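Local coordinates for nucleocapsid (Crimean-congo hemorrhagic fever virus, PDB 4AKL), which binds single- and double-stranded RNA, probably takes part in packaging the viral genome, and very likely cuts double-stranded DNA without sequence preference, at residues 7-10 / 11-14; 53-56 / 57-60; 139-142 / 143-147. All coordinates share one frame; numbering follows the deposited sequence. Where two conformers were deposited one is given.

Contact 1: 7-10 / 11-14; sequences VNSK and DEMN
Val-7 lays its CG1 methyl against the backbone and first side-chain carbon of Met-13, with Val-7 CG1 3.4 Å from Met-13 CB and just as tight against the CA of that residue. CG1 stands anti to the valine's own N (chi1 167°), which aims it at the incoming helix; both side chains are buried, and Met-13 goes on to pack against Tyr-78, Ala-81 and Trp-82 of helix 77-83. Next comes Asn-8, which grips one carboxylate oxygen of Glu-12 twice, through two bent bonds. Its backbone N lies 2.6 Å from Glu-12 OE1 and arrives on the anti side, tilted out of the carboxylate plane, while Asn-8 ND2 takes the syn lone pair of the same OE1 at 3.0 Å. The amide and carboxylate planes are turned 77° against each other. Ser-9 folds its hydroxyl back between its own N and carbonyl carbon (chi1 68°), and Ser-9 OG then receives Glu-12 N at 3.3 Å. Its carbonyl begins the helical ladder, with Met-13 N 2.7 Å from Ser-9 O, and Lys-10 adds the next rung as Asn-14 N reaches Lys-10 O at 2.7 Å. The extended lysine chain leads NZ away to the carbonyl of Val-141, and Asn-14 OD1 bonds to the hydroxyl of Tyr-78. This is a serine N-cap, opening helix 10-24: Ser-9 gives the capping bond, and the Glu-12 carboxylate turns back to Asn-8, the residue before the cap.

Contact 2: 53-56 / 57-60; sequences ATDD and AQKD
Asp-55 N-caps helix 56-71 by accepting the amide of Gln-58, at the turn that joins this helix to helix 45-52. The capping bond is short and nearly straight, Asp-55 OD2 to Gln-58 N 2.9 Å with 168° at the hydrogen, but the donor comes from above the carboxylate plane, 47° out of it. The aspartate can curl back this far because CG sits between its own N and carbonyl carbon (chi1 64°). The side chain of Gln-58 passes at about a right angle to that of Asp-55, its CB close beside the carboxylate. Two backbone bonds start the helix: Lys-59 N to Asp-55 O, weak at 3.3 Å, and Asp-60 N to Asp-56 O at 3.0 Å. Asp-55 and Asp-56 place acidic groups at the N-terminal end of the helix, where they probably suit its dipole. The less exposed side belongs to Lys-59, which runs back along the loop with CG 3.9 Å from the buried methyl CB of Ala-53. Farther out, the extended chain carries its ammonium to the carbonyl of Gly-440 at the end of helix 425-440, and both Lys-59 and Asp-60 touch Phe-441, the next residue along. On the way, Lys-59 CE passes 3.3 Å from Ala-53 O.

Contact 3: 139-142 / 143-147; sequences FRVN and ANTAA
Thr-145 OG1 sits at the middle of a tight turn, receiving Val-141 N at 2.9 Å along a nearly straight bond. The hydroxyl lies between the threonine's own N and carbonyl carbon (chi1 52°), which points it into the loop. There it also meets Asn-142, with OG1 2.9 Å from Asn-142 OD1 and 3.0 Å from Asn-142 O; its single proton can serve either oxygen. Thr-145 N closes the turn on Asn-142 O at 3.1 Å, entering from above the carbonyl plane, so this one carbonyl is approached by both amide and hydroxyl. The carbon side of Thr-145 is packed as well: Phe-139 crosses it at about a right angle, bringing CE2 to 3.8 Å from Thr-145 CB. Looser is the side of Arg-140, an exposed residue deposited in two conformers. In the conformer given, Ala-146 CB lies over one face of the guanidinium, offset toward its rim and 3.4 Å from Arg-140 NH1. A water at the guanidinium edge accepts from Arg-140 NH1 and, at 3.2 Å, from Ala-147 N, bridging side chain to backbone. The turn, which includes the short 3-10 segment 143-144, follows helix 120-136 and precedes strand 155-156 along the chain. It is pinned to helix 77-83, where Glu-79 binds the amides of Asn-142 and Asn-144 and Trp-82 donates to the carbonyl of Phe-139 and meets its ring.

Overall arrangement
From the N terminus the three contacts follow in series, each a local turn of continuous chain; none nests in or crosses another. Contact 1 ends the N-terminal loop where helix 10-24 starts, contact 2 closes the bend from helix 45-52 into helix 56-71, and contact 3 tightens the loop after helix 120-136. Contacts 1 and 3 have centres about 14 Å apart and meet through Lys-10 and Val-141; helix 77-83 lies against both, with Tyr-78 and Trp-82 touching residues of each. Contact 2 stands alone, its centre about 46 Å from that of contact 1 and 40 Å from that of contact 3, and joins helix 56-71 to the end of helix 425-440.

Contact 1: 7-10 / 11-14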
loop_
_atom_site.group_PDB
_atom_site.type_symbol
_atom_site.label_atom_id
_atom_site.label_comp_id
_atom_site.label_asym_id
_atom_site.label_seq_id
_atom_site.Cartn_x
_atom_site.Cartn_y
_atom_site.Cartn_z
ATOM N N VAL A 7 -9.020 25.127 -3.169
ATOM C CA VAL A 7 -9.542 24.305 -4.207
ATOM C C VAL A 7 -10.491 23.377 -3.527
ATOM O O VAL A 7 -10.087 22.636 -2.619
ATOM C CB VAL A 7 -8.383 23.500 -4.893
ATOM C CG1 VAL A 7 -8.914 22.408 -5.770
ATOM C CG2 VAL A 7 -7.487 24.435 -5.711
ATOM N N ASN A 8 -11.752 23.406 -3.935
ATOM C CA ASN A 8 -12.795 22.559 -3.333
ATOM C C ASN A 8 -13.460 21.629 -4.366
ATOM O O ASN A 8 -14.537 21.058 -4.102
ATOM C CB ASN A 8 -13.858 23.463 -2.653
ATOM C CG ASN A 8 -13.244 24.462 -1.641
ATOM O OD1 ASN A 8 -12.835 24.100 -0.496
ATOM N ND2 ASN A 8 -13.176 25.711 -2.057
ATOM N N SER A 9 -12.835 21.482 -5.544
ATOM C CA SER A 9 -13.418 20.700 -6.664
ATOM C C SER A 9 -12.412 20.530 -7.795
ATOM O O SER A 9 -11.400 21.236 -7.860
ATOM C CB SER A 9 -14.725 21.364 -7.210
ATOM O OG SER A 9 -14.499 22.611 -7.881
ATOM N N LYS A 10 -12.704 19.589 -8.693
ATOM C CA LYS A 10 -11.865 19.361 -9.858
ATOM C C LYS A 10 -11.731 20.661 -10.696
ATOM O O LYS A 10 -10.628 21.124 -10.918
ATOM C CB LYS A 10 -12.391 18.186 -10.724
ATOM C CG LYS A 10 -11.371 17.803 -11.861
ATOM C CD LYS A 10 -11.669 16.464 -12.583
ATOM C CE LYS A 10 -10.942 16.420 -13.978
ATOM N NZ LYS A 10 -10.540 15.030 -14.469
ATOM N N ASP A 11 -12.844 21.244 -11.139
ATOM C CA ASP A 11 -12.794 22.533 -11.901
ATOM C C ASP A 11 -11.934 23.566 -11.198
ATOM O O ASP A 11 -11.029 24.122 -11.811
ATOM C CB ASP A 11 -14.197 23.114 -12.141
ATOM C CG ASP A 11 -14.883 22.515 -13.372
ATOM O OD1 ASP A 11 -14.224 21.776 -14.157
ATOM O OD2 ASP A 11 -16.095 22.788 -13.558
ATOM N N GLU A 12 -12.225 23.798 -9.915
ATOM C CA GLU A 12 -11.423 24.696 -9.063
ATOM C C GLU A 12 -9.955 24.289 -9.112
ATOM O O GLU A 12 -9.077 25.132 -9.322
ATOM C CB GLU A 12 -11.954 24.734 -7.619
ATOM C CG GLU A 12 -13.233 25.626 -7.471
ATOM C CD GLU A 12 -13.733 25.772 -6.017
ATOM O OE1 GLU A 12 -13.018 25.363 -5.082
ATOM O OE2 GLU A 12 -14.849 26.305 -5.811
ATOM N N MET A 13 -9.698 22.995 -8.974
ATOM C CA MET A 13 -8.354 22.495 -9.075
ATOM C C MET A 13 -7.722 22.786 -10.419
ATOM O O MET A 13 -6.568 23.208 -10.456
ATOM C CB MET A 13 -8.268 20.964 -8.777
ATOM C CG MET A 13 -6.831 20.409 -8.819
ATOM S SD MET A 13 -5.828 20.826 -7.383
ATOM C CE MET A 13 -4.273 21.180 -8.198
ATOM N N ASN A 14 -8.430 22.563 -11.518
ATOM C CA ASN A 14 -7.788 22.790 -12.873
ATOM C C ASN A 14 -7.326 24.200 -13.093
ATOM O O ASN A 14 -6.266 24.420 -13.651
ATOM C CB ASN A 14 -8.682 22.368 -14.016
ATOM C CG ASN A 14 -8.781 20.859 -14.171
ATOM O OD1 ASN A 14 -7.939 20.109 -13.721
ATOM N ND2 ASN A 14 -9.824 20.422 -14.826
#

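Contact 2: 53-56 / 57-60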
loop_
_atom_site.group_PDB
_atom_site.type_symbol
_atom_site.label_atom_id
_atom_site.label_comp_id
_atom_site.label_asym_id
_atom_site.label_seq_id
_atom_site.Cartn_x
_atom_site.Cartn_y
_atom_site.Cartn_z
ATOM N N ALA A 53 33.828 6.504 1.466
ATOM C CA ALA A 53 33.357 6.810 2.818
ATOM C C ALA A 53 33.575 5.602 3.758
ATOM O O ALA A 53 33.195 4.472 3.411
ATOM C CB ALA A 53 31.872 7.190 2.780
ATOM N N THR A 54 34.148 5.841 4.939
ATOM C CA THR A 54 34.362 4.764 5.961
ATOM C C THR A 54 33.212 4.638 7.029
ATOM O O THR A 54 32.669 3.527 7.245
ATOM C CB THR A 54 35.766 4.912 6.626
ATOM O OG1 THR A 54 36.794 4.743 5.628
ATOM C CG2 THR A 54 35.999 3.859 7.788
ATOM N N ASP A 55 32.817 5.738 7.672
ATOM C CA ASP A 55 31.826 5.648 8.804
ATOM C C ASP A 55 30.381 5.663 8.367
ATOM O O ASP A 55 30.064 6.155 7.289
ATOM C CB ASP A 55 32.056 6.745 9.872
ATOM C CG ASP A 55 31.832 8.155 9.333
ATOM O OD1 ASP A 55 32.769 8.706 8.725
ATOM O OD2 ASP A 55 30.723 8.708 9.522
ATOM N N ASP A 56 29.526 5.115 9.233
ATOM C CA ASP A 56 28.098 4.963 9.008
ATOM C C ASP A 56 27.382 6.301 8.708
ATOM O O ASP A 56 26.543 6.359 7.862
ATOM C CB ASP A 56 27.431 4.291 10.243
ATOM C CG ASP A 56 27.917 2.825 10.485
ATOM O OD1 ASP A 56 27.952 2.022 9.509
ATOM O OD2 ASP A 56 28.266 2.476 11.670
ATOM N N ALA A 57 27.741 7.360 9.425
ATOM C CA ALA A 57 27.072 8.662 9.310
ATOM C C ALA A 57 27.373 9.352 7.946
ATOM O O ALA A 57 26.467 9.856 7.277
ATOM C CB ALA A 57 27.454 9.541 10.462
ATOM N N GLN A 58 28.636 9.358 7.550
ATOM C CA GLN A 58 29.033 9.866 6.236
ATOM C C GLN A 58 28.188 9.156 5.104
ATOM O O GLN A 58 27.664 9.803 4.189
ATOM C CB GLN A 58 30.525 9.656 6.039
ATOM C CG GLN A 58 31.209 10.638 5.092
ATOM C CD GLN A 58 32.672 10.279 4.813
ATOM O OE1 GLN A 58 33.249 9.349 5.431
ATOM N NE2 GLN A 58 33.282 11.008 3.874
ATOM N N LYS A 59 28.066 7.835 5.223
ATOM C CA LYS A 59 27.351 6.996 4.287
ATOM C C LYS A 59 25.846 7.286 4.263
ATOM O O LYS A 59 25.269 7.351 3.187
ATOM C CB LYS A 59 27.592 5.500 4.601
ATOM C CG LYS A 59 29.042 4.974 4.319
ATOM C CD LYS A 59 29.093 3.436 4.521
ATOM C CE LYS A 59 30.473 2.798 4.150
ATOM N NZ LYS A 59 30.459 1.256 4.060
ATOM N N ASP A 60 25.224 7.449 5.430
ATOM C CA ASP A 60 23.777 7.785 5.472
ATOM C C ASP A 60 23.563 9.135 4.796
ATOM O O ASP A 60 22.641 9.311 4.056
ATOM C CB ASP A 60 23.241 7.915 6.898
ATOM C CG ASP A 60 23.296 6.620 7.683
ATOM O OD1 ASP A 60 22.920 5.575 7.149
ATOM O OD2 ASP A 60 23.720 6.672 8.865
#

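Contact 3: 139-142 / 143-147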
loop_
_atom_site.group_PDB
_atom_site.type_symbol
_atom_site.label_atom_id
_atom_site.label_comp_id
_atom_site.label_asym_id
_atom_site.label_seq_id
_atom_site.Cartn_x
_atom_site.Cartn_y
_atom_site.Cartn_z
ATOM N N PHE A 139 -11.720 11.419 -3.942
ATOM C CA PHE A 139 -10.260 11.611 -4.169
ATOM C C PHE A 139 -9.887 11.512 -5.657
ATOM O O PHE A 139 -9.095 12.326 -6.158
ATOM C CB PHE A 139 -9.379 10.624 -3.363
ATOM C CG PHE A 139 -7.875 10.935 -3.469
ATOM C CD1 PHE A 139 -7.351 12.093 -2.908
ATOM C CD2 PHE A 139 -7.016 10.093 -4.148
ATOM C CE1 PHE A 139 -6.027 12.393 -3.025
ATOM C CE2 PHE A 139 -5.655 10.371 -4.267
ATOM C CZ PHE A 139 -5.157 11.518 -3.728
ATOM N N ARG A 140 -10.470 10.530 -6.357
ATOM C CA ARG A 140 -10.184 10.306 -7.768
ATOM C C ARG A 140 -10.602 11.497 -8.627
ATOM O O ARG A 140 -11.756 11.780 -8.701
ATOM C CB ARG A 140 -10.916 9.038 -8.284
ATOM C CG ARG A 140 -10.449 8.581 -9.672
ATOM C CD ARG A 140 -11.473 7.751 -10.407
ATOM N NE ARG A 140 -11.087 7.581 -11.801
ATOM C CZ ARG A 140 -10.767 6.429 -12.388
ATOM N NH1 ARG A 140 -10.787 5.282 -11.725
ATOM N NH2 ARG A 140 -10.426 6.439 -13.662
ATOM N N VAL A 141 -9.642 12.165 -9.263
ATOM C CA VAL A 141 -9.947 13.192 -10.261
ATOM C C VAL A 141 -9.283 12.890 -11.596
ATOM O O VAL A 141 -9.466 13.622 -12.522
ATOM C CB VAL A 141 -9.520 14.596 -9.815
ATOM C CG1 VAL A 141 -10.456 15.083 -8.719
ATOM C CG2 VAL A 141 -8.071 14.604 -9.377
ATOM N N ASN A 142 -8.499 11.818 -11.676
ATOM C CA ASN A 142 -7.788 11.411 -12.906
ATOM C C ASN A 142 -7.176 10.030 -12.662
ATOM O O ASN A 142 -7.291 9.487 -11.546
ATOM C CB ASN A 142 -6.721 12.444 -13.385
ATOM C CG ASN A 142 -5.585 12.732 -12.340
ATOM O OD1 ASN A 142 -5.307 11.955 -11.366
ATOM N ND2 ASN A 142 -4.904 13.865 -12.566
ATOM N N ALA A 143 -6.532 9.464 -13.683
ATOM C CA ALA A 143 -5.926 8.130 -13.566
ATOM C C ALA A 143 -4.813 8.104 -12.522
ATOM O O ALA A 143 -4.620 7.105 -11.869
ATOM C CB ALA A 143 -5.393 7.648 -14.912
ATOM N N ASN A 144 -4.086 9.212 -12.365
ATOM C CA ASN A 144 -3.000 9.310 -11.346
ATOM C C ASN A 144 -3.529 9.211 -9.923
ATOM O O ASN A 144 -2.779 8.913 -9.038
ATOM C CB ASN A 144 -2.214 10.626 -11.504
ATOM C CG ASN A 144 -1.358 10.680 -12.799
ATOM O OD1 ASN A 144 -0.990 9.628 -13.403
ATOM N ND2 ASN A 144 -1.006 11.925 -13.216
ATOM N N THR A 145 -4.829 9.468 -9.705
ATOM C CA THR A 145 -5.432 9.427 -8.364
ATOM C C THR A 145 -6.462 8.306 -8.223
ATOM O O THR A 145 -7.354 8.386 -7.375
ATOM C CB THR A 145 -6.052 10.798 -8.044
ATOM O OG1 THR A 145 -6.937 11.207 -9.122
ATOM C CG2 THR A 145 -4.914 11.871 -7.796
ATOM N N ALA A 146 -6.338 7.277 -9.059
ATOM C CA ALA A 146 -7.287 6.161 -9.115
ATOM C C ALA A 146 -6.836 4.974 -8.315
ATOM O O ALA A 146 -5.651 4.854 -7.970
ATOM C CB ALA A 146 -7.544 5.703 -10.629
ATOM N N ALA A 147 -7.807 4.103 -8.008
ATOM C CA ALA A 147 -7.532 2.756 -7.493
ATOM C C ALA A 147 -7.352 1.859 -8.697
ATOM O O ALA A 147 -8.248 1.717 -9.502
ATOM C CB ALA A 147 -8.670 2.266 -6.614
HETATM O O HOH W 1 -10.770 4.782 -8.914
#